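Local atomic coordinates of iota-carrageenase (Alteromonas sp., PDB entry 1H80), a protein that hydrolyses the beta-1,4 linkages of iota-carrageenan, a sulfated red-algal galactan, in endo fashion with inversion of anomeric configuration. Residues F135-V140 / A158-D163; L193-G198 / R216-N221; D369-F374 / C449-M454; V384-K389 / Q397-P402. One frame throughout, in Å; residues are numbered along the deposited sequence.

Contact 1. Residues F135-V140 / A158-D163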
loop_
_atom_site.group_PDB
_atom_site.type_symbol
_atom_site.label_atom_id
_atom_site.label_comp_id
_atom_site.label_asym_id
_atom_site.label_seq_id
_atom_site.Cartn_x
_atom_site.Cartn_y
_atom_site.Cartn_z
ATOM N N PHE A 135 -2.746 -8.359 6.256
ATOM C CA PHE A 135 -3.978 -7.895 6.891
ATOM C C PHE A 135 -4.962 -7.359 5.868
ATOM O O PHE A 135 -4.577 -6.660 4.935
ATOM C CB PHE A 135 -3.729 -6.730 7.863
ATOM C CG PHE A 135 -3.151 -7.128 9.183
ATOM C CD1 PHE A 135 -1.775 -7.179 9.368
ATOM C CD2 PHE A 135 -3.986 -7.427 10.256
ATOM C CE1 PHE A 135 -1.237 -7.521 10.606
ATOM C CE2 PHE A 135 -3.459 -7.771 11.498
ATOM C CZ PHE A 135 -2.082 -7.818 11.671
ATOM N N LYS A 136 -6.231 -7.699 6.044
ATOM C CA LYS A 136 -7.277 -7.137 5.207
ATOM C C LYS A 136 -8.191 -6.509 6.248
ATOM O O LYS A 136 -8.732 -7.204 7.111
ATOM C CB LYS A 136 -8.042 -8.192 4.413
ATOM C CG LYS A 136 -9.127 -7.551 3.555
ATOM C CD LYS A 136 -9.804 -8.533 2.620
ATOM C CE LYS A 136 -10.860 -7.822 1.787
ATOM N NZ LYS A 136 -11.530 -8.732 0.816
ATOM N N LEU A 137 -8.332 -5.191 6.186
ATOM C CA LEU A 137 -9.158 -4.469 7.141
ATOM C C LEU A 137 -10.500 -4.107 6.537
ATOM O O LEU A 137 -10.592 -3.783 5.352
ATOM C CB LEU A 137 -8.446 -3.191 7.587
ATOM C CG LEU A 137 -6.986 -3.349 8.022
ATOM C CD1 LEU A 137 -6.438 -1.992 8.422
ATOM C CD2 LEU A 137 -6.883 -4.338 9.179
ATOM N N GLY A 138 -11.536 -4.174 7.366
ATOM C CA GLY A 138 -12.876 -3.831 6.930
ATOM C C GLY A 138 -13.536 -2.939 7.964
ATOM O O GLY A 138 -13.082 -1.818 8.220
ATOM N N ASP A 139 -14.609 -3.439 8.568
ATOM C CA ASP A 139 -15.345 -2.688 9.574
ATOM C C ASP A 139 -14.658 -2.784 10.932
ATOM O O ASP A 139 -15.081 -3.542 11.810
ATOM C CB ASP A 139 -16.773 -3.221 9.687
ATOM C CG ASP A 139 -17.681 -2.291 10.470
ATOM O OD1 ASP A 139 -17.172 -1.385 11.167
ATOM O OD2 ASP A 139 -18.914 -2.474 10.395
ATOM N N VAL A 140 -13.592 -2.009 11.090
ATOM C CA VAL A 140 -12.838 -1.981 12.332
ATOM C C VAL A 140 -12.544 -0.536 12.709
ATOM O O VAL A 140 -12.219 0.283 11.852
ATOM C CB VAL A 140 -11.513 -2.788 12.198
ATOM C CG1 VAL A 140 -10.688 -2.273 11.030
ATOM C CG2 VAL A 140 -10.713 -2.700 13.488
ATOM N N ALA A 158 -1.106 -5.891 -1.894
ATOM C CA ALA A 158 -0.328 -5.107 -0.952
ATOM C C ALA A 158 -0.471 -5.882 0.350
ATOM O O ALA A 158 -1.448 -6.606 0.544
ATOM C CB ALA A 158 -0.920 -3.715 -0.805
ATOM N N SER A 159 0.487 -5.723 1.252
ATOM C CA SER A 159 0.452 -6.450 2.510
ATOM C C SER A 159 -0.675 -6.061 3.450
ATOM O O SER A 159 -1.215 -6.910 4.151
ATOM C CB SER A 159 1.788 -6.299 3.224
ATOM O OG SER A 159 2.810 -6.909 2.460
ATOM N N ILE A 160 -1.014 -4.779 3.478
ATOM C CA ILE A 160 -2.087 -4.307 4.338
ATOM C C ILE A 160 -3.131 -3.635 3.466
ATOM O O ILE A 160 -2.876 -2.604 2.840
ATOM C CB ILE A 160 -1.559 -3.326 5.406
ATOM C CG1 ILE A 160 -0.491 -4.029 6.256
ATOM C CG2 ILE A 160 -2.703 -2.850 6.296
ATOM C CD1 ILE A 160 0.112 -3.173 7.339
ATOM N N LEU A 161 -4.307 -4.242 3.417
ATOM C CA LEU A 161 -5.400 -3.729 2.614
ATOM C C LEU A 161 -6.373 -2.995 3.521
ATOM O O LEU A 161 -7.082 -3.616 4.307
ATOM C CB LEU A 161 -6.109 -4.890 1.910
ATOM C CG LEU A 161 -5.196 -5.795 1.079
ATOM C CD1 LEU A 161 -5.964 -7.016 0.604
ATOM C CD2 LEU A 161 -4.641 -5.012 -0.102
ATOM N N VAL A 162 -6.379 -1.668 3.425
ATOM C CA VAL A 162 -7.276 -0.834 4.226
ATOM C C VAL A 162 -8.496 -0.758 3.321
ATOM O O VAL A 162 -8.735 0.235 2.634
ATOM C CB VAL A 162 -6.651 0.556 4.457
ATOM C CG1 VAL A 162 -7.489 1.355 5.439
ATOM C CG2 VAL A 162 -5.231 0.392 4.999
ATOM N N ASP A 163 -9.264 -1.841 3.352
ATOM C CA ASP A 163 -10.406 -2.037 2.472
ATOM C C ASP A 163 -11.813 -1.758 2.973
ATOM O O ASP A 163 -12.037 -1.326 4.105
ATOM C CB ASP A 163 -10.360 -3.476 1.957
ATOM C CG ASP A 163 -10.570 -3.574 0.461
ATOM O OD1 ASP A 163 -11.357 -2.778 -0.086
ATOM O OD2 ASP A 163 -9.950 -4.462 -0.165
#
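Leu-137 sets its branched end against the aliphatic side chains of Ile-160 and Val-162, with Phe-135 on the same face of the paired strands. The closest of these approaches, Leu-137 CD1 to Val-162 CG2, is 4.3 Å. CG of Leu-137 stands anti to its carbonyl carbon (chi1 -49°), which leaves it near Leu-161 O. Phe-135 offers CB to Ile-160 CG2 at 4.3 Å, while its ring leads away toward Phe-100 and Phe-113. On the other face, Lys-136 lies beside Leu-161 and runs fully extended, crossing Asp-163 obliquely. Its CE comes within 4.0 Å of Asp-163 OD2, yet NZ stays 4.7 Å from that oxygen, so any attraction is probably long-range; the guanidinium of Arg-98 is also near NZ. The backbones match in parallel register: Leu-161 N donates to Phe-135 O, and Leu-137 N to Leu-161 O at 2.8 Å, whereas Asp-163 N to Leu-137 O is weak. These are successive rungs of the right-handed parallel beta-helix. Strand 97-102 flanks the pair beyond Lys-136 and strand 194-196 beyond Ile-160, while Ile-145 and Ile-179, from strands 143-151 and 177-185, meet the Leu-137 face across the interior.

Contact 2. Residues L193-G198 / R216-N221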
loop_
_atom_site.group_PDB
_atom_site.type_symbol
_atom_site.label_atom_id
_atom_site.label_comp_id
_atom_site.label_asym_id
_atom_site.label_seq_id
_atom_site.Cartn_x
_atom_site.Cartn_y
_atom_site.Cartn_z
ATOM N N LEU A 193 3.471 -2.165 0.497
ATOM C CA LEU A 193 3.056 -2.295 1.882
ATOM C C LEU A 193 1.587 -2.001 2.175
ATOM O O LEU A 193 0.860 -2.876 2.647
ATOM C CB LEU A 193 3.970 -1.422 2.743
ATOM C CG LEU A 193 3.865 -1.506 4.263
ATOM C CD1 LEU A 193 3.756 -2.947 4.728
ATOM C CD2 LEU A 193 5.103 -0.837 4.852
ATOM N N ILE A 194 1.151 -0.781 1.886
ATOM C CA ILE A 194 -0.229 -0.382 2.141
ATOM C C ILE A 194 -0.983 0.013 0.883
ATOM O O ILE A 194 -0.434 0.669 0.006
ATOM C CB ILE A 194 -0.308 0.890 3.026
ATOM C CG1 ILE A 194 0.602 0.763 4.245
ATOM C CG2 ILE A 194 -1.759 1.153 3.427
ATOM C CD1 ILE A 194 0.225 -0.349 5.188
ATOM N N GLN A 195 -2.236 -0.410 0.784
ATOM C CA GLN A 195 -3.077 0.076 -0.300
ATOM C C GLN A 195 -4.362 0.460 0.412
ATOM O O GLN A 195 -4.930 -0.342 1.156
ATOM C CB GLN A 195 -3.367 -0.948 -1.396
ATOM C CG GLN A 195 -4.248 -0.288 -2.466
ATOM C CD GLN A 195 -4.109 -0.867 -3.856
ATOM O OE1 GLN A 195 -4.744 -0.382 -4.800
ATOM N NE2 GLN A 195 -3.289 -1.894 -4.000
ATOM N N THR A 196 -4.803 1.696 0.199
ATOM C CA THR A 196 -6.003 2.204 0.853
ATOM C C THR A 196 -7.184 2.354 -0.090
ATOM O O THR A 196 -7.050 2.905 -1.178
ATOM C CB THR A 196 -5.749 3.583 1.473
ATOM O OG1 THR A 196 -5.510 4.541 0.430
ATOM C CG2 THR A 196 -4.540 3.537 2.393
ATOM N N TYR A 197 -8.344 1.880 0.349
ATOM C CA TYR A 197 -9.565 1.973 -0.442
ATOM C C TYR A 197 -10.587 2.831 0.296
ATOM O O TYR A 197 -11.115 3.801 -0.248
ATOM C CB TYR A 197 -10.124 0.575 -0.678
ATOM C CG TYR A 197 -9.158 -0.317 -1.416
ATOM C CD1 TYR A 197 -8.960 -0.173 -2.788
ATOM C CD2 TYR A 197 -8.426 -1.291 -0.740
ATOM C CE1 TYR A 197 -8.053 -0.983 -3.470
ATOM C CE2 TYR A 197 -7.515 -2.102 -1.409
ATOM C CZ TYR A 197 -7.336 -1.944 -2.773
ATOM O OH TYR A 197 -6.438 -2.752 -3.431
ATOM N N GLY A 198 -10.856 2.463 1.544
ATOM C CA GLY A 198 -11.800 3.209 2.354
ATOM C C GLY A 198 -11.160 3.415 3.709
ATOM O O GLY A 198 -10.678 2.459 4.319
ATOM N N ARG A 216 0.282 3.316 -0.891
ATOM C CA ARG A 216 -0.425 3.407 -2.155
ATOM C C ARG A 216 -1.874 3.829 -1.959
ATOM O O ARG A 216 -2.745 3.001 -1.700
ATOM C CB ARG A 216 -0.356 2.049 -2.850
ATOM C CG ARG A 216 -0.931 2.013 -4.250
ATOM C CD ARG A 216 -0.997 0.574 -4.735
ATOM N NE ARG A 216 0.321 0.019 -5.035
ATOM C CZ ARG A 216 0.934 0.162 -6.208
ATOM N NH1 ARG A 216 0.343 0.838 -7.183
ATOM N NH2 ARG A 216 2.132 -0.371 -6.408
ATOM N N MET A 217 -2.125 5.126 -2.075
ATOM C CA MET A 217 -3.476 5.628 -1.908
ATOM C C MET A 217 -4.141 5.626 -3.269
ATOM O O MET A 217 -4.443 6.668 -3.850
ATOM C CB MET A 217 -3.434 7.013 -1.277
ATOM C CG MET A 217 -2.921 6.930 0.160
ATOM S SD MET A 217 -2.613 8.494 0.945
ATOM C CE MET A 217 -0.999 8.897 0.225
ATOM N N GLU A 218 -4.336 4.411 -3.765
ATOM C CA GLU A 218 -4.958 4.161 -5.056
ATOM C C GLU A 218 -6.309 3.534 -4.741
ATOM O O GLU A 218 -6.430 2.324 -4.540
ATOM C CB GLU A 218 -4.068 3.216 -5.871
ATOM C CG GLU A 218 -4.612 2.837 -7.234
ATOM C CD GLU A 218 -3.526 2.328 -8.167
ATOM O OE1 GLU A 218 -2.613 1.617 -7.692
ATOM O OE2 GLU A 218 -3.590 2.636 -9.378
ATOM N N THR A 219 -7.319 4.392 -4.680
ATOM C CA THR A 219 -8.679 3.995 -4.341
ATOM C C THR A 219 -9.454 3.476 -5.546
ATOM O O THR A 219 -10.272 4.197 -6.115
ATOM C CB THR A 219 -9.406 5.196 -3.725
ATOM O OG1 THR A 219 -9.361 6.301 -4.640
ATOM C CG2 THR A 219 -8.710 5.621 -2.443
ATOM N N ASP A 220 -9.223 2.218 -5.914
ATOM C CA ASP A 220 -9.881 1.659 -7.093
ATOM C C ASP A 220 -10.691 0.375 -6.937
ATOM O O ASP A 220 -10.898 -0.344 -7.917
ATOM C CB ASP A 220 -8.851 1.457 -8.210
ATOM C CG ASP A 220 -7.765 0.460 -7.838
ATOM O OD1 ASP A 220 -7.871 -0.182 -6.773
ATOM O OD2 ASP A 220 -6.802 0.313 -8.622
ATOM N N ASN A 221 -11.158 0.083 -5.729
ATOM C CA ASN A 221 -11.960 -1.118 -5.510
ATOM C C ASN A 221 -13.299 -0.941 -6.228
ATOM O O ASN A 221 -14.012 0.032 -5.986
ATOM C CB ASN A 221 -12.203 -1.328 -4.014
ATOM C CG ASN A 221 -12.886 -2.648 -3.715
ATOM O OD1 ASN A 221 -13.867 -3.011 -4.361
ATOM N ND2 ASN A 221 -12.374 -3.369 -2.725
HETATM O O HOH W 1 1.144 -0.713 -2.113
#
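Tyr-197 packs its ring against residues 218-221, Asn-221 CB lying 3.7 Å from CD1. At the ring edge, in its plane, Asp-220 OD1 is 3.4 Å from CE1, and the carboxylate is turned 22° from the ring. Arg-216, next in surface buried by the contact, sets CB near Ile-194 O, and a bend at chi3 (-72°) places NE, which donates to water 1; the same water donates to Ile-194 O, which also accepts from Arg-216 N at 2.9 Å. NH1 makes a salt bridge to Glu-218 OE1, met nearly in the guanidinium plane at 3.1 Å, while NH2 donates to Tyr-191 O; OE2 of Glu-218 is hydrogen-bonded to His-254 NE2. The extended Gln-195 crosses the arginine, CD to Arg-216 CD being 3.5 Å; an alanine in place of Gln-195 would probably open a gap beside that methylene, leaving the arginine chain without this packing. Parallel strands of adjoining beta-helix coils meet through two backbone bonds, the second from Thr-196 N to Arg-216 O. The chemistry is mixed: the buried guanidinium is matched by a carboxylate, a carbonyl and a water, whereas the Thr-196 hydroxyl is enclosed without a polar partner in the model.

Contact 3. Residues D369-F374 / C449-M454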
loop_
_atom_site.group_PDB
_atom_site.type_symbol
_atom_site.label_atom_id
_atom_site.label_comp_id
_atom_site.label_asym_id
_atom_site.label_seq_id
_atom_site.Cartn_x
_atom_site.Cartn_y
_atom_site.Cartn_z
ATOM N N ASP A 369 5.628 3.874 -19.598
ATOM C CA ASP A 369 5.251 5.234 -19.971
ATOM C C ASP A 369 6.044 6.315 -19.245
ATOM O O ASP A 369 5.710 7.494 -19.321
ATOM C CB ASP A 369 3.740 5.462 -19.777
ATOM C CG ASP A 369 3.317 5.479 -18.315
ATOM O OD1 ASP A 369 4.167 5.277 -17.426
ATOM O OD2 ASP A 369 2.110 5.701 -18.059
ATOM N N GLN A 370 7.101 5.906 -18.547
ATOM C CA GLN A 370 7.959 6.847 -17.836
ATOM C C GLN A 370 9.353 6.850 -18.455
ATOM O O GLN A 370 10.129 7.777 -18.243
ATOM C CB GLN A 370 8.087 6.460 -16.360
ATOM C CG GLN A 370 6.779 6.445 -15.592
ATOM C CD GLN A 370 6.957 5.956 -14.169
ATOM O OE1 GLN A 370 7.757 5.056 -13.908
ATOM N NE2 GLN A 370 6.197 6.533 -13.241
ATOM N N LEU A 371 9.661 5.810 -19.222
ATOM C CA LEU A 371 10.979 5.673 -19.841
ATOM C C LEU A 371 11.413 6.829 -20.728
ATOM O O LEU A 371 12.607 7.114 -20.834
ATOM C CB LEU A 371 11.056 4.379 -20.649
ATOM C CG LEU A 371 10.901 3.069 -19.876
ATOM C CD1 LEU A 371 11.042 1.903 -20.844
ATOM C CD2 LEU A 371 11.953 2.983 -18.774
ATOM N N ASP A 372 10.457 7.496 -21.362
ATOM C CA ASP A 372 10.788 8.604 -22.242
ATOM C C ASP A 372 11.336 9.806 -21.480
ATOM O O ASP A 372 11.920 10.709 -22.072
ATOM C CB ASP A 372 9.562 9.010 -23.064
ATOM C CG ASP A 372 9.160 7.947 -24.077
ATOM O OD1 ASP A 372 9.831 6.892 -24.148
ATOM O OD2 ASP A 372 8.170 8.169 -24.807
ATOM N N TYR A 373 11.156 9.818 -20.163
ATOM C CA TYR A 373 11.665 10.927 -19.376
ATOM C C TYR A 373 13.177 10.855 -19.191
ATOM O O TYR A 373 13.779 11.741 -18.591
ATOM C CB TYR A 373 10.942 10.991 -18.029
ATOM C CG TYR A 373 9.504 11.424 -18.180
ATOM C CD1 TYR A 373 9.189 12.674 -18.716
ATOM C CD2 TYR A 373 8.456 10.576 -17.823
ATOM C CE1 TYR A 373 7.865 13.068 -18.900
ATOM C CE2 TYR A 373 7.127 10.960 -18.001
ATOM C CZ TYR A 373 6.842 12.206 -18.543
ATOM O OH TYR A 373 5.532 12.581 -18.737
ATOM N N PHE A 374 13.793 9.800 -19.719
ATOM C CA PHE A 374 15.244 9.662 -19.629
ATOM C C PHE A 374 15.907 10.483 -20.731
ATOM O O PHE A 374 17.126 10.639 -20.752
ATOM C CB PHE A 374 15.662 8.198 -19.788
ATOM C CG PHE A 374 15.550 7.391 -18.529
ATOM C CD1 PHE A 374 16.233 7.774 -17.378
ATOM C CD2 PHE A 374 14.775 6.240 -18.496
ATOM C CE1 PHE A 374 16.144 7.017 -16.209
ATOM C CE2 PHE A 374 14.678 5.475 -17.333
ATOM C CZ PHE A 374 15.364 5.865 -16.189
ATOM N N CYS A 449 14.597 4.799 -25.199
ATOM C CA CYS A 449 14.763 3.411 -24.780
ATOM C C CYS A 449 14.151 2.427 -25.755
ATOM O O CYS A 449 13.153 2.725 -26.413
ATOM C CB CYS A 449 14.132 3.173 -23.403
ATOM S SG CYS A 449 14.871 4.165 -22.071
ATOM N N ASN A 450 14.766 1.252 -25.836
ATOM C CA ASN A 450 14.294 0.179 -26.698
ATOM C C ASN A 450 13.366 -0.630 -25.803
ATOM O O ASN A 450 13.810 -1.527 -25.086
ATOM C CB ASN A 450 15.470 -0.685 -27.155
ATOM C CG ASN A 450 15.074 -1.697 -28.208
ATOM O OD1 ASN A 450 13.941 -2.187 -28.222
ATOM N ND2 ASN A 450 16.011 -2.031 -29.090
ATOM N N TYR A 451 12.079 -0.299 -25.842
ATOM C CA TYR A 451 11.078 -0.948 -24.996
ATOM C C TYR A 451 11.151 -2.459 -24.854
ATOM O O TYR A 451 11.067 -2.984 -23.744
ATOM C CB TYR A 451 9.670 -0.573 -25.463
ATOM C CG TYR A 451 9.276 0.866 -25.216
ATOM C CD1 TYR A 451 10.197 1.804 -24.748
ATOM C CD2 TYR A 451 7.977 1.297 -25.478
ATOM C CE1 TYR A 451 9.834 3.137 -24.553
ATOM C CE2 TYR A 451 7.604 2.619 -25.288
ATOM C CZ TYR A 451 8.534 3.536 -24.826
ATOM O OH TYR A 451 8.159 4.848 -24.653
ATOM N N TYR A 452 11.308 -3.169 -25.963
ATOM C CA TYR A 452 11.338 -4.621 -25.891
ATOM C C TYR A 452 12.656 -5.277 -26.270
ATOM O O TYR A 452 12.820 -6.484 -26.092
ATOM C CB TYR A 452 10.203 -5.181 -26.748
ATOM C CG TYR A 452 8.852 -4.683 -26.292
ATOM C CD1 TYR A 452 8.281 -5.151 -25.108
ATOM C CD2 TYR A 452 8.175 -3.696 -27.005
ATOM C CE1 TYR A 452 7.068 -4.641 -24.643
ATOM C CE2 TYR A 452 6.964 -3.181 -26.549
ATOM C CZ TYR A 452 6.419 -3.656 -25.368
ATOM O OH TYR A 452 5.231 -3.137 -24.907
ATOM N N GLY A 453 13.599 -4.484 -26.767
ATOM C CA GLY A 453 14.881 -5.036 -27.167
ATOM C C GLY A 453 16.045 -4.677 -26.263
ATOM O O GLY A 453 17.161 -5.156 -26.465
ATOM N N MET A 454 15.798 -3.840 -25.261
ATOM C CA MET A 454 16.865 -3.444 -24.349
ATOM C C MET A 454 17.406 -4.637 -23.575
ATOM O O MET A 454 16.825 -5.724 -23.592
ATOM C CB MET A 454 16.363 -2.392 -23.359
ATOM C CG MET A 454 15.231 -2.876 -22.478
ATOM S SD MET A 454 14.983 -1.770 -21.074
ATOM C CE MET A 454 14.402 -0.322 -21.902
HETATM O O HOH W 2 12.415 6.033 -23.704
#
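Leu-371 and Cys-449 meet in the tightly packed part of this loop-to-loop contact, Leu-371 CB lying 4.1 Å from Cys-449 SG. The leucine side chain slides past Tyr-451 in the opposite direction and sets CD1 4.0 Å from Tyr-451 CD1. The same methyl reaches CE of Met-454 at 4.2 Å. Phe-374 closes the apolar patch: its CD2 approaches Cys-449 SG, which stands oblique to the ring in a sulfur-aromatic contact. The other side is polar and partly open to solvent. There Tyr-451 OH donates to Asp-372 OD1 at 2.7 Å, meeting it on the syn side but 35° out of the carboxylate plane. CG of Asp-372 stands anti to its carbonyl carbon (chi1 -68°); the aspartate and tyrosine side chains cross at about a right angle. Water 2 donates to the same OD1 at 2.8 Å and accepts from Cys-449 N, so the water links the carboxylate to the backbone of the other loop. The disulfide from Cys-449 to Cys-381 ties the later loop to the long connection between strands 364-366 and 399-401, Arg-447 makes a cation-pi contact with Tyr-451, and Tyr-399 of strand 399-401 packs against both Leu-371 and Met-454.

Contact 4. Residues V384-K389 / Q397-P402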
loop_
_atom_site.group_PDB
_atom_site.type_symbol
_atom_site.label_atom_id
_atom_site.label_comp_id
_atom_site.label_asym_id
_atom_site.label_seq_id
_atom_site.Cartn_x
_atom_site.Cartn_y
_atom_site.Cartn_z
ATOM N N VAL A 384 19.123 0.693 -17.859
ATOM C CA VAL A 384 17.711 0.313 -17.813
ATOM C C VAL A 384 17.625 -1.130 -18.360
ATOM O O VAL A 384 18.119 -1.384 -19.472
ATOM C CB VAL A 384 16.840 1.293 -18.653
ATOM C CG1 VAL A 384 15.378 0.883 -18.583
ATOM C CG2 VAL A 384 17.004 2.723 -18.129
ATOM N N CYS A 385 17.046 -2.057 -17.569
ATOM C CA CYS A 385 16.896 -3.493 -17.924
ATOM C C CYS A 385 15.387 -3.858 -18.078
ATOM O O CYS A 385 14.509 -3.186 -17.512
ATOM C CB CYS A 385 17.577 -4.391 -16.839
ATOM S SG CYS A 385 16.604 -4.540 -15.292
ATOM N N LEU A 386 15.085 -4.838 -18.932
ATOM C CA LEU A 386 13.709 -5.313 -19.137
ATOM C C LEU A 386 13.696 -6.722 -18.544
ATOM O O LEU A 386 14.429 -7.603 -19.000
ATOM C CB LEU A 386 13.334 -5.399 -20.629
ATOM C CG LEU A 386 12.017 -6.133 -20.937
ATOM C CD1 LEU A 386 10.845 -5.441 -20.253
ATOM C CD2 LEU A 386 11.797 -6.176 -22.442
ATOM N N PRO A 387 12.887 -6.949 -17.500
ATOM C CA PRO A 387 12.823 -8.276 -16.880
ATOM C C PRO A 387 12.448 -9.352 -17.896
ATOM O O PRO A 387 11.638 -9.117 -18.791
ATOM C CB PRO A 387 11.759 -8.094 -15.800
ATOM C CG PRO A 387 11.955 -6.662 -15.393
ATOM C CD PRO A 387 12.106 -5.968 -16.727
ATOM N N THR A 388 13.049 -10.527 -17.759
ATOM C CA THR A 388 12.771 -11.630 -18.670
ATOM C C THR A 388 11.347 -12.146 -18.480
ATOM O O THR A 388 10.693 -11.838 -17.484
ATOM C CB THR A 388 13.745 -12.793 -18.437
ATOM O OG1 THR A 388 13.519 -13.349 -17.137
ATOM C CG2 THR A 388 15.181 -12.302 -18.525
ATOM N N LYS A 389 10.877 -12.933 -19.442
ATOM C CA LYS A 389 9.534 -13.503 -19.391
ATOM C C LYS A 389 9.414 -14.398 -18.167
ATOM O O LYS A 389 8.348 -14.504 -17.560
ATOM C CB LYS A 389 9.252 -14.324 -20.655
ATOM C CG LYS A 389 9.309 -13.535 -21.961
ATOM C CD LYS A 389 10.676 -12.901 -22.188
ATOM C CE LYS A 389 11.794 -13.933 -22.146
ATOM N NZ LYS A 389 13.132 -13.282 -22.133
ATOM N N GLN A 397 5.390 -4.244 -18.568
ATOM C CA GLN A 397 4.687 -3.715 -17.402
ATOM C C GLN A 397 5.654 -3.163 -16.364
ATOM O O GLN A 397 5.284 -2.320 -15.547
ATOM C CB GLN A 397 3.834 -4.797 -16.740
ATOM C CG GLN A 397 2.731 -5.362 -17.605
ATOM C CD GLN A 397 1.674 -6.067 -16.778
ATOM O OE1 GLN A 397 1.991 -6.844 -15.878
ATOM N NE2 GLN A 397 0.408 -5.800 -17.082
ATOM N N ILE A 398 6.894 -3.636 -16.396
ATOM C CA ILE A 398 7.886 -3.184 -15.432
ATOM C C ILE A 398 9.304 -3.176 -15.996
ATOM O O ILE A 398 9.695 -4.064 -16.753
ATOM C CB ILE A 398 7.854 -4.082 -14.159
ATOM C CG1 ILE A 398 8.897 -3.617 -13.140
ATOM C CG2 ILE A 398 8.122 -5.531 -14.540
ATOM C CD1 ILE A 398 8.625 -2.260 -12.554
ATOM N N TYR A 399 10.055 -2.145 -15.631
ATOM C CA TYR A 399 11.447 -2.006 -16.035
ATOM C C TYR A 399 12.220 -1.653 -14.782
ATOM O O TYR A 399 11.643 -1.157 -13.812
ATOM C CB TYR A 399 11.627 -0.874 -17.048
ATOM C CG TYR A 399 10.999 -1.144 -18.386
ATOM C CD1 TYR A 399 9.626 -0.991 -18.577
ATOM C CD2 TYR A 399 11.771 -1.598 -19.454
ATOM C CE1 TYR A 399 9.039 -1.284 -19.797
ATOM C CE2 TYR A 399 11.194 -1.897 -20.680
ATOM C CZ TYR A 399 9.829 -1.740 -20.844
ATOM O OH TYR A 399 9.245 -2.047 -22.048
ATOM N N ILE A 400 13.517 -1.926 -14.791
ATOM C CA ILE A 400 14.361 -1.582 -13.660
ATOM C C ILE A 400 15.420 -0.648 -14.215
ATOM O O ILE A 400 16.047 -0.941 -15.236
ATOM C CB ILE A 400 15.045 -2.816 -13.031
ATOM C CG1 ILE A 400 13.987 -3.788 -12.503
ATOM C CG2 ILE A 400 15.972 -2.373 -11.902
ATOM C CD1 ILE A 400 14.564 -5.019 -11.827
ATOM N N GLY A 401 15.607 0.485 -13.552
ATOM C CA GLY A 401 16.586 1.442 -14.022
ATOM C C GLY A 401 16.766 2.600 -13.068
ATOM O O GLY A 401 16.282 2.562 -11.934
ATOM N N PRO A 402 17.450 3.661 -13.510
ATOM C CA PRO A 402 17.704 4.847 -12.691
ATOM C C PRO A 402 16.451 5.584 -12.235
ATOM O O PRO A 402 15.409 5.547 -12.895
ATOM C CB PRO A 402 18.567 5.725 -13.599
ATOM C CG PRO A 402 19.214 4.743 -14.536
ATOM C CD PRO A 402 18.098 3.784 -14.829
#
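Ile-400 O accepts the backbone N-H of Cys-385 at 2.8 Å, a nearly straight bond, and is also approached by CA of Val-384 at 3.3 Å in a CA-H...O contact. The return bond, Ile-400 N to Cys-385 O, is longer at 3.2 Å; together the two make a single antiparallel bridge of the hydrogen-bonded kind. Side chains close in around it. Leu-386 brings CD1 to 3.6 Å from CE2 of the Tyr-399 ring, at a slant. CG of Leu-386 is anti to its backbone N (chi1 169°), and the end of the side chain comes nearer the ring than CB does. The phenol end of Tyr-399 is fixed elsewhere, its OH being hydrogen-bonded to Tyr-451 O and Gln-368 NE2. An alanine at Tyr-399 would probably leave Leu-386 CD1 facing a gap and Tyr-451 O without this donor. Pro-387 crosses Ile-398 at about a right angle, CG to CG2 4.1 Å, and Val-384 sets CG2 3.6 Å from Pro-402 CD. Cys-385 SG is bonded to Cys-457, and helix 459-463 meets Ile-400 through Arg-461 and Trp-462. The chemistry is that of a single antiparallel bridge between a loop and strand 399-401, enclosed by apolar groups: two backbone bonds set the register, packing fills the flanks, and a disulfide fastens the loop covalently to the C-terminal part of the chain.

Contacts 1 and 2 lie in the body of the beta-helix, their centres about 10 and 6 Å from the centre of the chain, and adjoin through neighbouring strands 160-167 (contact 1) and 194-196 (contact 2); Ile-160 N probably bonds to Leu-193 O there. The centres of contacts 3 and 4 are about 26 and 21 Å from the chain centre, in loops and the short strand 399-401, and the two touch where Phe-374 packs on Pro-402. The touching residues of contact 4 are all buried, those of contact 3 only partly. Parallel backbone bonding carries contact 1 and aliphatic stacking lines it; contact 2 adds buried charge. In contacts 3 and 4, where regular structure is scarce, disulfides and, in contact 3, a water bridge accompany the packing.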